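Local structure of magnesium and cobalt efflux protein CorC (3LLB) at residues A[62-67]-A[75-80]; A[15-20]-A[36-41]. The protein probably takes part in the transport of magnesium and cobalt ions, and is represented here by its C-terminal transporter-associated domain. All blocks are in the same frame, centred on the assembly; numbering follows the deposited sequence.

Interaction 1. Residues A[62-67]-A[75-80]; sequences RFRVLN and LLRLSP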
ATOM      1  N   ARG A  62      -4.922  -7.043  -1.369  1.00  9.75           N
ATOM      2  CA  ARG A  62      -3.886  -7.154  -2.357  1.00  9.16           C
ATOM      3  C   ARG A  62      -3.321  -5.746  -2.691  1.00  9.24           C
ATOM      4  O   ARG A  62      -4.068  -4.763  -2.902  1.00  9.01           O
ATOM      5  CB  ARG A  62      -4.403  -7.881  -3.608  1.00 10.58           C
ATOM      6  CG  ARG A  62      -3.358  -7.929  -4.742  1.00 15.30           C
ATOM      7  CD  ARG A  62      -3.768  -8.673  -6.054  1.00 20.89           C
ATOM      8  NE  ARG A  62      -4.184 -10.049  -5.819  1.00 27.20           N
ATOM      9  CZ  ARG A  62      -5.449 -10.457  -5.666  1.00 31.77           C
ATOM     10  NH1 ARG A  62      -6.474  -9.590  -5.748  1.00 34.96           N
ATOM     11  NH2 ARG A  62      -5.705 -11.744  -5.425  1.00 31.78           N
ATOM     12  N   PHE A  63      -1.983  -5.656  -2.704  1.00  7.62           N
ATOM     13  CA  PHE A  63      -1.258  -4.444  -3.023  1.00  8.33           C
ATOM     14  C   PHE A  63      -0.432  -4.669  -4.285  1.00  7.44           C
ATOM     15  O   PHE A  63       0.499  -5.446  -4.269  1.00  8.17           O
ATOM     16  CB  PHE A  63      -0.286  -4.103  -1.897  1.00  8.55           C
ATOM     17  CG  PHE A  63      -0.947  -3.712  -0.562  1.00  8.35           C
ATOM     18  CD1 PHE A  63      -0.945  -2.407  -0.140  1.00 11.49           C
ATOM     19  CD2 PHE A  63      -1.465  -4.685   0.319  1.00 10.19           C
ATOM     20  CE1 PHE A  63      -1.512  -2.044   1.086  1.00 10.87           C
ATOM     21  CE2 PHE A  63      -1.983  -4.315   1.518  1.00  9.91           C
ATOM     22  CZ  PHE A  63      -2.000  -2.979   1.893  1.00 11.37           C
ATOM     23  N   ARG A  64      -0.779  -3.947  -5.345  1.00  6.28           N
ATOM     24  CA  ARG A  64      -0.075  -4.030  -6.634  1.00  7.06           C
ATOM     25  C   ARG A  64       0.676  -2.723  -6.850  1.00  6.42           C
ATOM     26  O   ARG A  64       0.083  -1.604  -6.703  1.00  8.63           O
ATOM     27  CB  ARG A  64      -1.074  -4.290  -7.749  1.00  6.25           C
ATOM     28  CG  ARG A  64      -0.514  -4.178  -9.149  1.00 10.59           C
ATOM     29  CD  ARG A  64      -1.593  -4.285 -10.195  1.00 15.68           C
ATOM     30  NE  ARG A  64      -1.126  -3.623 -11.416  1.00 20.94           N
ATOM     31  CZ  ARG A  64      -1.858  -2.833 -12.212  1.00 23.05           C
ATOM     32  NH1 ARG A  64      -3.149  -2.566 -11.950  1.00 23.38           N
ATOM     33  NH2 ARG A  64      -1.293  -2.307 -13.300  1.00 25.75           N
ATOM     34  N   VAL A  65       1.973  -2.802  -7.142  1.00  5.92           N
ATOM     35  CA  VAL A  65       2.776  -1.616  -7.386  1.00  6.37           C
ATOM     36  C   VAL A  65       2.389  -0.963  -8.713  1.00  5.09           C
ATOM     37  O   VAL A  65       2.532  -1.563  -9.785  1.00  8.01           O
ATOM     38  CB  VAL A  65       4.331  -1.904  -7.316  1.00  5.67           C
ATOM     39  CG1 VAL A  65       5.092  -0.628  -7.521  1.00  6.04           C
ATOM     40  CG2 VAL A  65       4.658  -2.549  -5.984  1.00  7.04           C
ATOM     41  N   LEU A  66       1.862   0.249  -8.655  1.00  5.62           N
ATOM     42  CA  LEU A  66       1.591   1.038  -9.886  1.00  5.40           C
ATOM     43  C   LEU A  66       2.726   1.932 -10.293  1.00  5.49           C
ATOM     44  O   LEU A  66       2.943   2.171 -11.479  1.00  6.35           O
ATOM     45  CB  LEU A  66       0.334   1.863  -9.699  1.00  5.92           C
ATOM     46  CG  LEU A  66      -1.001   1.175  -9.516  1.00  6.97           C
ATOM     47  CD1 LEU A  66      -2.006   2.235  -9.174  1.00  9.99           C
ATOM     48  CD2 LEU A  66      -1.384   0.390 -10.762  1.00  9.59           C
ATOM     49  N   ASN A  67       3.467   2.439  -9.315  1.00  6.63           N
ATOM     50  CA  ASN A  67       4.567   3.371  -9.569  1.00  5.40           C
ATOM     51  C   ASN A  67       5.627   3.256  -8.509  1.00  5.92           C
ATOM     52  O   ASN A  67       5.344   3.257  -7.283  1.00  6.59           O
ATOM     53  CB  ASN A  67       4.041   4.837  -9.637  1.00  5.74           C
ATOM     54  CG  ASN A  67       5.110   5.806 -10.023  1.00  5.58           C
ATOM     55  OD1 ASN A  67       6.105   5.941  -9.291  1.00  5.95           O
ATOM     56  ND2 ASN A  67       4.946   6.496 -11.189  1.00  3.21           N
ATOM     57  N   LEU A  75       3.042   4.629  -5.592  1.00  4.48           N
ATOM     58  CA  LEU A  75       1.612   4.401  -5.690  1.00  5.89           C
ATOM     59  C   LEU A  75       1.347   2.901  -5.735  1.00  6.33           C
ATOM     60  O   LEU A  75       2.047   2.148  -6.456  1.00  8.50           O
ATOM     61  CB  LEU A  75       1.082   5.036  -6.981  1.00  5.37           C
ATOM     62  CG  LEU A  75       1.128   6.571  -7.162  1.00  6.31           C
ATOM     63  CD1 LEU A  75       0.730   7.062  -8.584  1.00  7.78           C
ATOM     64  CD2 LEU A  75       0.274   7.251  -6.083  1.00  6.06           C
ATOM     65  N   LEU A  76       0.326   2.469  -4.983  1.00  7.36           N
ATOM     66  CA  LEU A  76      -0.133   1.106  -4.893  1.00  7.24           C
ATOM     67  C   LEU A  76      -1.566   1.103  -5.357  1.00  5.86           C
ATOM     68  O   LEU A  76      -2.288   2.047  -5.088  1.00  8.12           O
ATOM     69  CB  LEU A  76      -0.066   0.617  -3.437  1.00  8.13           C
ATOM     70  CG  LEU A  76       1.419   0.675  -3.111  1.00  9.79           C
ATOM     71  CD1 LEU A  76       1.671   1.332  -1.854  1.00 11.77           C
ATOM     72  CD2 LEU A  76       2.047  -0.686  -3.337  1.00 11.16           C
ATOM     73  N   ARG A  77      -1.993   0.062  -6.046  1.00  6.73           N
ATOM     74  CA  ARG A  77      -3.392  -0.241  -6.212  1.00  6.09           C
ATOM     75  C   ARG A  77      -3.818  -1.260  -5.163  1.00  6.28           C
ATOM     76  O   ARG A  77      -3.243  -2.305  -5.061  1.00  5.70           O
ATOM     77  CB  ARG A  77      -3.651  -0.807  -7.580  1.00  7.81           C
ATOM     78  CG  ARG A  77      -5.086  -1.038  -7.916  1.00  9.28           C
ATOM     79  CD  ARG A  77      -5.311  -1.070  -9.397  1.00 14.26           C
ATOM     80  NE  ARG A  77      -6.659  -1.565  -9.694  1.00 16.81           N
ATOM     81  CZ  ARG A  77      -7.359  -1.276 -10.766  1.00 16.87           C
ATOM     82  NH1 ARG A  77      -6.863  -0.462 -11.681  1.00 19.79           N
ATOM     83  NH2 ARG A  77      -8.576  -1.788 -10.908  1.00 18.31           N
ATOM     84  N   LEU A  78      -4.798  -0.895  -4.384  1.00  5.74           N
ATOM     85  CA  LEU A  78      -5.335  -1.724  -3.295  1.00  6.67           C
ATOM     86  C   LEU A  78      -6.610  -2.410  -3.732  1.00  7.24           C
ATOM     87  O   LEU A  78      -7.499  -1.735  -4.184  1.00  9.10           O
ATOM     88  CB  LEU A  78      -5.625  -0.833  -2.108  1.00  7.41           C
ATOM     89  CG  LEU A  78      -5.994  -1.526  -0.814  1.00  7.01           C
ATOM     90  CD1 LEU A  78      -4.756  -2.114  -0.086  1.00  7.65           C
ATOM     91  CD2 LEU A  78      -6.762  -0.585   0.108  1.00  6.87           C
ATOM     92  N   SER A  79      -6.682  -3.728  -3.671  1.00  8.12           N
ATOM     93  CA  SER A  79      -7.877  -4.515  -4.018  1.00  9.93           C
ATOM     94  C   SER A  79      -8.256  -5.312  -2.749  1.00 12.06           C
ATOM     95  O   SER A  79      -7.399  -5.867  -2.089  1.00 12.32           O
ATOM     96  CB  SER A  79      -7.546  -5.504  -5.169  1.00 11.21           C
ATOM     97  OG  SER A  79      -7.132  -4.886  -6.367  1.00 18.38           O
ATOM     98  N   PRO A  80      -9.561  -5.415  -2.398  1.00 14.55           N
ATOM     99  CA  PRO A  80      -9.908  -6.353  -1.306  1.00 16.69           C
ATOM    100  C   PRO A  80      -9.719  -7.819  -1.671  1.00 19.17           C
ATOM    101  O   PRO A  80      -9.972  -8.171  -2.813  1.00 19.98           O
ATOM    102  CB  PRO A  80     -11.411  -6.125  -1.100  1.00 16.92           C
ATOM    103  CG  PRO A  80     -11.911  -5.493  -2.352  1.00 16.31           C
ATOM    104  CD  PRO A  80     -10.742  -4.711  -2.933  1.00 15.51           C
TER

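Interaction 2. Residues A[15-20]-A[36-41]; sequences ALTPVD and DTVGGL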
ATOM      1  N   ALA A  15       2.178   5.702  -1.283  1.00  6.95           N
ATOM      2  CA  ALA A  15       3.085   5.000  -0.385  1.00  6.47           C
ATOM      3  C   ALA A  15       3.391   5.756   0.940  1.00  7.64           C
ATOM      4  O   ALA A  15       3.617   5.175   1.979  1.00  8.15           O
ATOM      5  CB  ALA A  15       4.372   4.623  -1.194  1.00  6.68           C
ATOM      6  N   LEU A  16       3.340   7.074   0.902  1.00  9.52           N
ATOM      7  CA  LEU A  16       3.560   7.937   2.069  1.00 10.28           C
ATOM      8  C   LEU A  16       2.395   7.974   3.058  1.00  9.74           C
ATOM      9  O   LEU A  16       2.547   8.516   4.157  1.00 11.05           O
ATOM     10  CB  LEU A  16       3.971   9.388   1.607  1.00 11.91           C
ATOM     11  CG  LEU A  16       3.079  10.144   0.566  1.00 15.11           C
ATOM     12  CD1 LEU A  16       1.754  10.619   1.214  1.00 17.80           C
ATOM     13  CD2 LEU A  16       3.735  11.319  -0.296  1.00 18.59           C
ATOM     14  N   THR A  17       1.230   7.422   2.690  1.00  9.14           N
ATOM     15  CA  THR A  17       0.088   7.237   3.648  1.00  8.20           C
ATOM     16  C   THR A  17       0.517   6.610   4.962  1.00  8.68           C
ATOM     17  O   THR A  17       1.002   5.522   4.952  1.00  9.60           O
ATOM     18  CB  THR A  17      -1.052   6.384   3.059  1.00  7.62           C
ATOM     19  OG1 THR A  17      -1.404   6.949   1.799  1.00  7.08           O
ATOM     20  CG2 THR A  17      -2.325   6.316   3.992  1.00  6.00           C
ATOM     21  N   PRO A  18       0.336   7.322   6.083  1.00  8.67           N
ATOM     22  CA  PRO A  18       0.538   6.750   7.373  1.00  8.57           C
ATOM     23  C   PRO A  18      -0.255   5.486   7.567  1.00  8.27           C
ATOM     24  O   PRO A  18      -1.391   5.431   7.174  1.00  7.39           O
ATOM     25  CB  PRO A  18      -0.015   7.853   8.288  1.00  8.97           C
ATOM     26  CG  PRO A  18       0.475   9.066   7.633  1.00  9.33           C
ATOM     27  CD  PRO A  18       0.064   8.773   6.219  1.00  9.07           C
ATOM     28  N   VAL A  19       0.339   4.491   8.183  1.00  8.41           N
ATOM     29  CA  VAL A  19      -0.397   3.283   8.483  1.00  9.91           C
ATOM     30  C   VAL A  19      -1.678   3.556   9.344  1.00 10.46           C
ATOM     31  O   VAL A  19      -2.727   2.927   9.105  1.00 10.20           O
ATOM     32  CB  VAL A  19       0.578   2.172   9.066  1.00 10.85           C
ATOM     33  CG1 VAL A  19      -0.214   1.115   9.811  1.00 10.40           C
ATOM     34  CG2 VAL A  19       1.335   1.561   7.944  1.00 12.57           C
ATOM     35  N   ASP A  20      -1.617   4.489  10.314  1.00 10.81           N
ATOM     36  CA  ASP A  20      -2.795   4.882  11.144  1.00 12.17           C
ATOM     37  C   ASP A  20      -3.964   5.385  10.277  1.00 10.58           C
ATOM     38  O   ASP A  20      -5.140   4.985  10.457  1.00  9.21           O
ATOM     39  CB  ASP A  20      -2.406   5.946  12.194  1.00 14.24           C
ATOM     40  CG  ASP A  20      -1.557   7.123  11.587  1.00 20.29           C
ATOM     41  OD1 ASP A  20      -2.115   7.998  10.848  1.00 26.90           O
ATOM     42  OD2 ASP A  20      -0.328   7.199  11.865  1.00 29.85           O
ATOM     43  N   ASP A  36       5.654   2.780   9.710  1.00 18.74           N
ATOM     44  CA  ASP A  36       5.213   4.188   9.641  1.00 17.75           C
ATOM     45  C   ASP A  36       4.294   4.440   8.477  1.00 15.72           C
ATOM     46  O   ASP A  36       3.350   5.165   8.609  1.00 14.84           O
ATOM     47  CB  ASP A  36       6.362   5.185   9.524  1.00 18.95           C
ATOM     48  CG  ASP A  36       7.120   5.370  10.829  1.00 22.78           C
ATOM     49  OD1 ASP A  36       6.546   5.130  11.904  1.00 27.53           O
ATOM     50  OD2 ASP A  36       8.325   5.741  10.785  1.00 29.32           O
ATOM     51  N   THR A  37       4.629   3.914   7.307  1.00 13.71           N
ATOM     52  CA  THR A  37       3.861   4.222   6.095  1.00 12.72           C
ATOM     53  C   THR A  37       3.556   2.959   5.323  1.00 11.36           C
ATOM     54  O   THR A  37       4.150   1.926   5.560  1.00 11.52           O
ATOM     55  CB  THR A  37       4.614   5.202   5.189  1.00 13.38           C
ATOM     56  OG1 THR A  37       5.805   4.573   4.733  1.00 13.38           O
ATOM     57  CG2 THR A  37       4.988   6.505   5.961  1.00 14.89           C
ATOM     58  N   VAL A  38       2.542   3.045   4.468  1.00 10.96           N
ATOM     59  CA  VAL A  38       2.145   1.947   3.585  1.00 10.90           C
ATOM     60  C   VAL A  38       3.323   1.440   2.762  1.00 10.15           C
ATOM     61  O   VAL A  38       3.482   0.244   2.553  1.00 11.11           O
ATOM     62  CB  VAL A  38       0.944   2.370   2.698  1.00 11.25           C
ATOM     63  CG1 VAL A  38       0.726   1.413   1.484  1.00 12.45           C
ATOM     64  CG2 VAL A  38      -0.315   2.487   3.566  1.00 11.20           C
ATOM     65  N   GLY A  39       4.145   2.346   2.252  1.00 10.06           N
ATOM     66  CA  GLY A  39       5.314   1.917   1.449  1.00  9.87           C
ATOM     67  C   GLY A  39       6.293   1.093   2.278  1.00  8.72           C
ATOM     68  O   GLY A  39       6.850   0.127   1.783  1.00  9.06           O
ATOM     69  N   GLY A  40       6.561   1.513   3.505  1.00 10.11           N
ATOM     70  CA  GLY A  40       7.270   0.664   4.481  1.00 10.79           C
ATOM     71  C   GLY A  40       6.647  -0.702   4.754  1.00 11.67           C
ATOM     72  O   GLY A  40       7.354  -1.674   4.849  1.00 14.19           O
ATOM     73  N   LEU A  41       5.329  -0.771   4.893  1.00 11.62           N
ATOM     74  CA  LEU A  41       4.623  -2.029   5.056  1.00 11.23           C
ATOM     75  C   LEU A  41       4.887  -2.910   3.840  1.00 11.40           C
ATOM     76  O   LEU A  41       5.243  -4.086   3.980  1.00 10.74           O
ATOM     77  CB  LEU A  41       3.139  -1.747   5.186  1.00 11.97           C
ATOM     78  CG  LEU A  41       2.116  -2.874   5.352  1.00 13.36           C
ATOM     79  CD1 LEU A  41       2.390  -3.724   6.597  1.00 14.78           C
ATOM     80  CD2 LEU A  41       0.759  -2.199   5.343  1.00 12.28           C
TER

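Interaction 1. Residues A[62-67]-A[75-80]
F63 turns one face of its ring to L78, whose CD1 methyl sits 3.6 Å from the ring centroid and 18° off the normal, a CH-pi contact displaced toward the CE1 and CZ rim. The two residues are a non-hydrogen-bonded pair in the antiparallel beta hairpin of strands 61-68 and 73-80, within the five-stranded sheet of this transporter-associated domain. L78 reaches the ring because its CG is anti to the backbone N, while F63 has CG beside its own N. V65 and L76 lie side by side on the same face, and helix 38-46 packs over F63, V65 and L76.

R62, R64, R77 and S79 occupy the other face. R64 and R77 run alongside each other with extended chains and guanidinium planes turned 39° apart. R64 NH1 and R77 NH1 are 4.3 Å apart; D10, in a salt bridge with R77, probably offsets part of the repulsion between these like charges, and R64 donates to the side-chain oxygen of N53. The L66 methyl CD2 lies 3.5 Å above the centre of the R64 guanidinium plane.

Paired, nearly straight backbone bonds join R62 to S79 and R64 to R77. Beyond V65 the register slips by one residue in a classic beta bulge, L66 and N67 both facing L75. There L75 O accepts two N-H groups: N67 N lies in the carbonyl plane on a lone pair at 3.2 Å, whereas L66 N, at 2.9 Å, stands 32° above that plane.

Interaction 2. Residues A[15-20]-A[36-41]
T37 and V38 pass alongside residues 15-17 from successive positions, T37 with CB and CG2 near carbonyl oxygens and V38 with CG2 against T17. The T37 side chain has OG1 in the crowded position between the backbone N and the carbonyl carbon (chi1 64°). This rotamer turns T37 CG2 to the L16 carbonyl, 3.6 Å from L16 O, while the backbone places T37 CB 3.4 Å from A15 O. From the same rotamer OG1 accepts a weak bond from G40 N, so T37 is the N-cap of helix 38-46. V38 holds CG1 anti to its backbone N and directs CG2 to T17 CB, 4.0 Å away; F22 of helix 19-26 touches both residues. V19, with the same side-chain rotamer, comes in from the start of helix 19-26 and lays CG2 alongside the T37 carbonyl. A15 brings its CB methyl to the backbone of G39, 3.9 Å from G39 CA, and this close approach is possible because G39 has no side chain.

Two backbone bonds link carbonyls of the 15-17 loop to the start of helix 38-46, and a third runs the other way. G39 N approaches A15 O in the carbonyl plane on a lone pair, and V38 N meets T17 O at 3.0 Å almost along the C=O axis. In the reverse direction V19 N, just after the N-cap residue P18, donates to D36 O from 42° above the carbonyl plane.

The carbonyls of A15, T17 and D36 thus accept N-H groups from the first turns of helices 38-46 and 19-26, and their partial negative charges probably complement the positive ends of the helix dipoles.

Interactions 1 and 2 are parts of one small domain, 13 Å apart between centres and on opposite sides of the chain's centre. Interaction 1 builds two neighbouring strands of the sheet, and interaction 2 ties together the starts of helices 19-26 and 38-46. They meet through V38: its CG1, the branch turned away from T17, packs on L76 CD1 at 3.5 Å and lies 4.1 Å from F63 CE1. L76 CD1 also comes within 4.2 Å of A15 CA. The apolar face of the hairpin therefore forms a shared hydrophobic core with the capped helix start, while the arginine-bearing face points away from it.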